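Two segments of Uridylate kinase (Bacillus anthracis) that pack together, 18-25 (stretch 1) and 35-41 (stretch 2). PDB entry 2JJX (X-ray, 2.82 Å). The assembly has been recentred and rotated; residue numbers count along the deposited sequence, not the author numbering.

Stretch 1 (18-25) KLSGGALA
Stretch 2 35-41: KRLEHIA

Stretch 1 leaves a strand at Lys-18 and Leu-19 (phi/psi -103/120 and -120/133), turns at Ser-20 (-83/151) and tightens into a 3-10 segment that includes Gly-21 to Ala-23 (-60/-32, -61/-23, -75/-16). The i to i-3 bonds Ala-23 N to Ser-20 O (3.2 Å) and Leu-24 N to Gly-21 O (3.0 Å) define the turn; Ala-25 N to Gly-22 O, at 3.5 Å, is weak. Leu-24 lies at -87/-15, and Ala-25 at -117/160 is extended. Stretch 2 is helical throughout, with phi from -76 to -55 and psi from -53 to -34. Its i to i-4 bonds run from His-39 N to Lys-35 O (3.1 Å), Ile-40 N to Arg-36 O (3.0 Å) and Ala-41 N to Leu-37 O (3.0 Å).

The register is set by Leu-24 CA and Arg-36 CA, 5.6 Å apart. Arg-36 and Ile-40, one helical turn apart, both direct CA-to-CB toward stretch 1, and the stretches together bury 309 Å².

Ile-40 adopts chi1 -60° (m) and chi2 169° (t). This brings Ile-40 CD1 to 3.8 Å from Leu-24 CG, 4.3 Å from Ala-23 CB and 3.4 Å from Ala-23 O, while Ile-40 CG2 lies 4.4 Å from Leu-19 CD2. Leu-19 points toward the helix, but its chi angles, -112° and -24°, lie between wells.

Leu-24 has chi1 -66° (m) and chi2 61° (p), each in a well, though the m,p pair is uncommon for leucine. Its CA-to-CB bond points away overall, yet Leu-24 CB touches the helix, 3.6 Å from Leu-37 CD1. Leu-37 begins sideways and its end comes nearer, with chi1 -93° and chi2 25°, off-well; Leu-37 CD1 is also 3.5 Å from Leu-24 O.

Arg-36 combines chi1 -72° (m), chi2 -135° (off), chi3 -178° (t) and chi4 -126°. The chain passes along the carbonyls of stretch 1: Arg-36 CB is 3.7 Å from Leu-24 O, Arg-36 CD 3.1 Å from Ala-23 O, and Arg-36 NE 2.9 Å from Ala-25 O. The last distance would suit a hydrogen bond, but the angle is poor. The guanidinium is oblique to Ala-23 O and Ala-25 O. No hydrogen bond links the stretches, so the contact rests on apolar packing and on close approaches of side-chain carbons, and of Arg-36 NE, to backbone carbonyl oxygens.

Lys-35 begins sideways, but its end leads away. Chi1 -87° (m), chi2 -43° (m), chi3 113° and chi4 -134° carry Lys-35 NZ to 2.5 Å from Glu-38 OE1, a hydrogen-bonded salt bridge within the helix. Glu-38 is extended, with chi1 -179° and chi2 -175° (both t) and chi3 -3°.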

ATOM      1  N   LYS A  18     -24.527  14.072   9.899  1.00 36.65           N
ATOM      2  CA  LYS A  18     -23.865  14.779   8.824  1.00 38.28           C
ATOM      3  C   LYS A  18     -23.773  16.243   9.221  1.00 47.55           C
ATOM      4  O   LYS A  18     -24.786  16.893   9.520  1.00 43.12           O
ATOM      5  CB  LYS A  18     -24.600  14.593   7.492  1.00 38.59           C
ATOM      6  CG  LYS A  18     -24.666  15.838   6.634  1.00 54.23           C
ATOM      7  CD  LYS A  18     -23.718  15.726   5.465  1.00 62.87           C
ATOM      8  CE  LYS A  18     -24.117  16.722   4.380  1.00 69.99           C
ATOM      9  NZ  LYS A  18     -23.795  18.153   4.725  1.00 89.66           N
ATOM     10  N   LEU A  19     -22.523  16.697   9.297  1.00 44.61           N
ATOM     11  CA  LEU A  19     -22.134  18.034   9.711  1.00 43.37           C
ATOM     12  C   LEU A  19     -21.379  18.692   8.561  1.00 48.51           C
ATOM     13  O   LEU A  19     -20.416  18.126   8.042  1.00 49.88           O
ATOM     14  CB  LEU A  19     -21.116  17.890  10.846  1.00 45.68           C
ATOM     15  CG  LEU A  19     -21.379  18.288  12.293  1.00 50.95           C
ATOM     16  CD1 LEU A  19     -22.474  19.327  12.298  1.00 54.43           C
ATOM     17  CD2 LEU A  19     -21.785  17.052  13.060  1.00 58.51           C
ATOM     18  N   SER A  20     -21.729  19.928   8.238  1.00 47.20           N
ATOM     19  CA  SER A  20     -21.005  20.668   7.214  1.00 50.85           C
ATOM     20  C   SER A  20     -19.771  21.268   7.865  1.00 56.15           C
ATOM     21  O   SER A  20     -19.775  21.560   9.053  1.00 55.72           O
ATOM     22  CB  SER A  20     -21.877  21.782   6.593  1.00 60.05           C
ATOM     23  OG  SER A  20     -21.841  21.748   5.166  1.00 96.69           O
ATOM     24  N   GLY A  21     -18.716  21.452   7.081  1.00 53.82           N
ATOM     25  CA  GLY A  21     -17.493  22.069   7.551  1.00 54.06           C
ATOM     26  C   GLY A  21     -17.711  23.474   8.066  1.00 55.20           C
ATOM     27  O   GLY A  21     -17.058  23.914   8.995  1.00 55.82           O
ATOM     28  N   GLY A  22     -18.671  24.170   7.488  1.00 48.98           N
ATOM     29  CA  GLY A  22     -18.995  25.528   7.873  1.00 52.93           C
ATOM     30  C   GLY A  22     -19.442  25.703   9.317  1.00 65.09           C
ATOM     31  O   GLY A  22     -19.389  26.796   9.877  1.00 69.47           O
ATOM     32  N   ALA A  23     -19.929  24.627   9.919  1.00 59.88           N
ATOM     33  CA  ALA A  23     -20.397  24.681  11.295  1.00 61.15           C
ATOM     34  C   ALA A  23     -19.232  24.730  12.281  1.00 64.65           C
ATOM     35  O   ALA A  23     -19.448  24.950  13.471  1.00 65.82           O
ATOM     36  CB  ALA A  23     -21.275  23.472  11.616  1.00 63.41           C
ATOM     37  N   LEU A  24     -18.023  24.387  11.834  1.00 57.67           N
ATOM     38  CA  LEU A  24     -16.891  24.318  12.762  1.00 55.09           C
ATOM     39  C   LEU A  24     -16.252  25.676  12.871  1.00 53.36           C
ATOM     40  O   LEU A  24     -15.509  25.954  13.804  1.00 54.31           O
ATOM     41  CB  LEU A  24     -15.845  23.283  12.340  1.00 53.81           C
ATOM     42  CG  LEU A  24     -16.291  21.825  12.372  1.00 56.76           C
ATOM     43  CD1 LEU A  24     -17.459  21.621  11.411  1.00 56.89           C
ATOM     44  CD2 LEU A  24     -15.141  20.967  11.935  1.00 69.04           C
ATOM     45  N   ALA A  25     -16.593  26.540  11.927  1.00 49.45           N
ATOM     46  CA  ALA A  25     -16.054  27.880  11.920  1.00 46.77           C
ATOM     47  C   ALA A  25     -17.184  28.859  12.107  1.00 71.85           C
ATOM     48  O   ALA A  25     -18.338  28.570  11.791  1.00 76.52           O
ATOM     49  CB  ALA A  25     -15.373  28.154  10.596  1.00 41.61           C
ATOM     50  N   LYS A  35     -15.538  27.906  20.126  1.00 54.23           N
ATOM     51  CA  LYS A  35     -16.849  28.038  20.738  1.00 56.37           C
ATOM     52  C   LYS A  35     -17.792  27.104  19.979  1.00 60.85           C
ATOM     53  O   LYS A  35     -18.551  26.334  20.578  1.00 65.27           O
ATOM     54  CB  LYS A  35     -17.332  29.490  20.679  1.00 63.20           C
ATOM     55  CG  LYS A  35     -16.863  30.348  21.848  1.00 75.24           C
ATOM     56  CD  LYS A  35     -16.988  29.624  23.182  1.00 76.45           C
ATOM     57  CE  LYS A  35     -15.617  29.339  23.802  1.00 92.93           C
ATOM     58  NZ  LYS A  35     -15.473  27.944  24.334  1.00 85.04           N
ATOM     59  N   ARG A  36     -17.693  27.148  18.651  1.00 50.91           N
ATOM     60  CA  ARG A  36     -18.439  26.272  17.745  1.00 47.37           C
ATOM     61  C   ARG A  36     -18.053  24.802  17.923  1.00 55.18           C
ATOM     62  O   ARG A  36     -18.928  23.937  17.971  1.00 58.16           O
ATOM     63  CB  ARG A  36     -18.186  26.672  16.293  1.00 41.80           C
ATOM     64  CG  ARG A  36     -18.859  27.980  15.888  1.00 37.77           C
ATOM     65  CD  ARG A  36     -19.520  27.825  14.533  1.00 64.02           C
ATOM     66  NE  ARG A  36     -20.147  29.042  14.033  1.00 72.30           N
ATOM     67  CZ  ARG A  36     -21.415  29.112  13.639  1.00112.22           C
ATOM     68  NH1 ARG A  36     -22.197  28.042  13.750  1.00 96.60           N
ATOM     69  NH2 ARG A  36     -21.905  30.252  13.155  1.00101.73           N
ATOM     70  N   LEU A  37     -16.751  24.512  18.011  1.00 46.63           N
ATOM     71  CA  LEU A  37     -16.291  23.141  18.236  1.00 42.61           C
ATOM     72  C   LEU A  37     -16.854  22.579  19.546  1.00 47.78           C
ATOM     73  O   LEU A  37     -17.141  21.384  19.650  1.00 45.48           O
ATOM     74  CB  LEU A  37     -14.765  23.079  18.258  1.00 42.53           C
ATOM     75  CG  LEU A  37     -14.058  22.756  16.937  1.00 47.12           C
ATOM     76  CD1 LEU A  37     -14.948  23.171  15.785  1.00 44.77           C
ATOM     77  CD2 LEU A  37     -12.731  23.498  16.862  1.00 58.68           C
ATOM     78  N   GLU A  38     -17.012  23.443  20.546  1.00 50.51           N
ATOM     79  CA  GLU A  38     -17.520  23.035  21.860  1.00 49.87           C
ATOM     80  C   GLU A  38     -19.008  22.721  21.759  1.00 55.47           C
ATOM     81  O   GLU A  38     -19.490  21.743  22.344  1.00 54.40           O
ATOM     82  CB  GLU A  38     -17.309  24.155  22.875  1.00 51.51           C
ATOM     83  CG  GLU A  38     -17.784  23.835  24.268  1.00 71.06           C
ATOM     84  CD  GLU A  38     -17.656  25.023  25.212  1.00112.89           C
ATOM     85  OE1 GLU A  38     -17.147  26.087  24.782  1.00 91.14           O
ATOM     86  OE2 GLU A  38     -18.052  24.883  26.390  1.00132.00           O
ATOM     87  N   HIS A  39     -19.732  23.550  21.006  1.00 46.67           N
ATOM     88  CA  HIS A  39     -21.144  23.324  20.779  1.00 42.56           C
ATOM     89  C   HIS A  39     -21.305  21.948  20.125  1.00 47.80           C
ATOM     90  O   HIS A  39     -22.038  21.101  20.615  1.00 50.34           O
ATOM     91  CB  HIS A  39     -21.720  24.415  19.866  1.00 43.20           C
ATOM     92  CG  HIS A  39     -23.179  24.235  19.581  1.00 47.75           C
ATOM     93  ND1 HIS A  39     -24.124  24.226  20.588  1.00 52.50           N
ATOM     94  CD2 HIS A  39     -23.837  23.863  18.457  1.00 45.93           C
ATOM     95  CE1 HIS A  39     -25.309  23.925  20.084  1.00 48.46           C
ATOM     96  NE2 HIS A  39     -25.162  23.720  18.789  1.00 46.82           N
ATOM     97  N   ILE A  40     -20.586  21.724  19.030  1.00 44.32           N
ATOM     98  CA  ILE A  40     -20.637  20.464  18.291  1.00 40.19           C
ATOM     99  C   ILE A  40     -20.346  19.257  19.175  1.00 43.02           C
ATOM    100  O   ILE A  40     -20.993  18.222  19.069  1.00 41.66           O
ATOM    101  CB  ILE A  40     -19.723  20.488  17.051  1.00 40.45           C
ATOM    102  CG1 ILE A  40     -20.133  21.609  16.099  1.00 37.42           C
ATOM    103  CG2 ILE A  40     -19.719  19.137  16.346  1.00 39.67           C
ATOM    104  CD1 ILE A  40     -19.124  21.874  14.967  1.00 45.53           C
ATOM    105  N   ALA A  41     -19.326  19.365  20.019  1.00 46.18           N
ATOM    106  CA  ALA A  41     -18.947  18.258  20.890  1.00 42.26           C
ATOM    107  C   ALA A  41     -20.096  17.935  21.839  1.00 49.14           C
ATOM    108  O   ALA A  41     -20.436  16.777  22.050  1.00 54.92           O
ATOM    109  CB  ALA A  41     -17.681  18.600  21.656  1.00 39.84           C
TER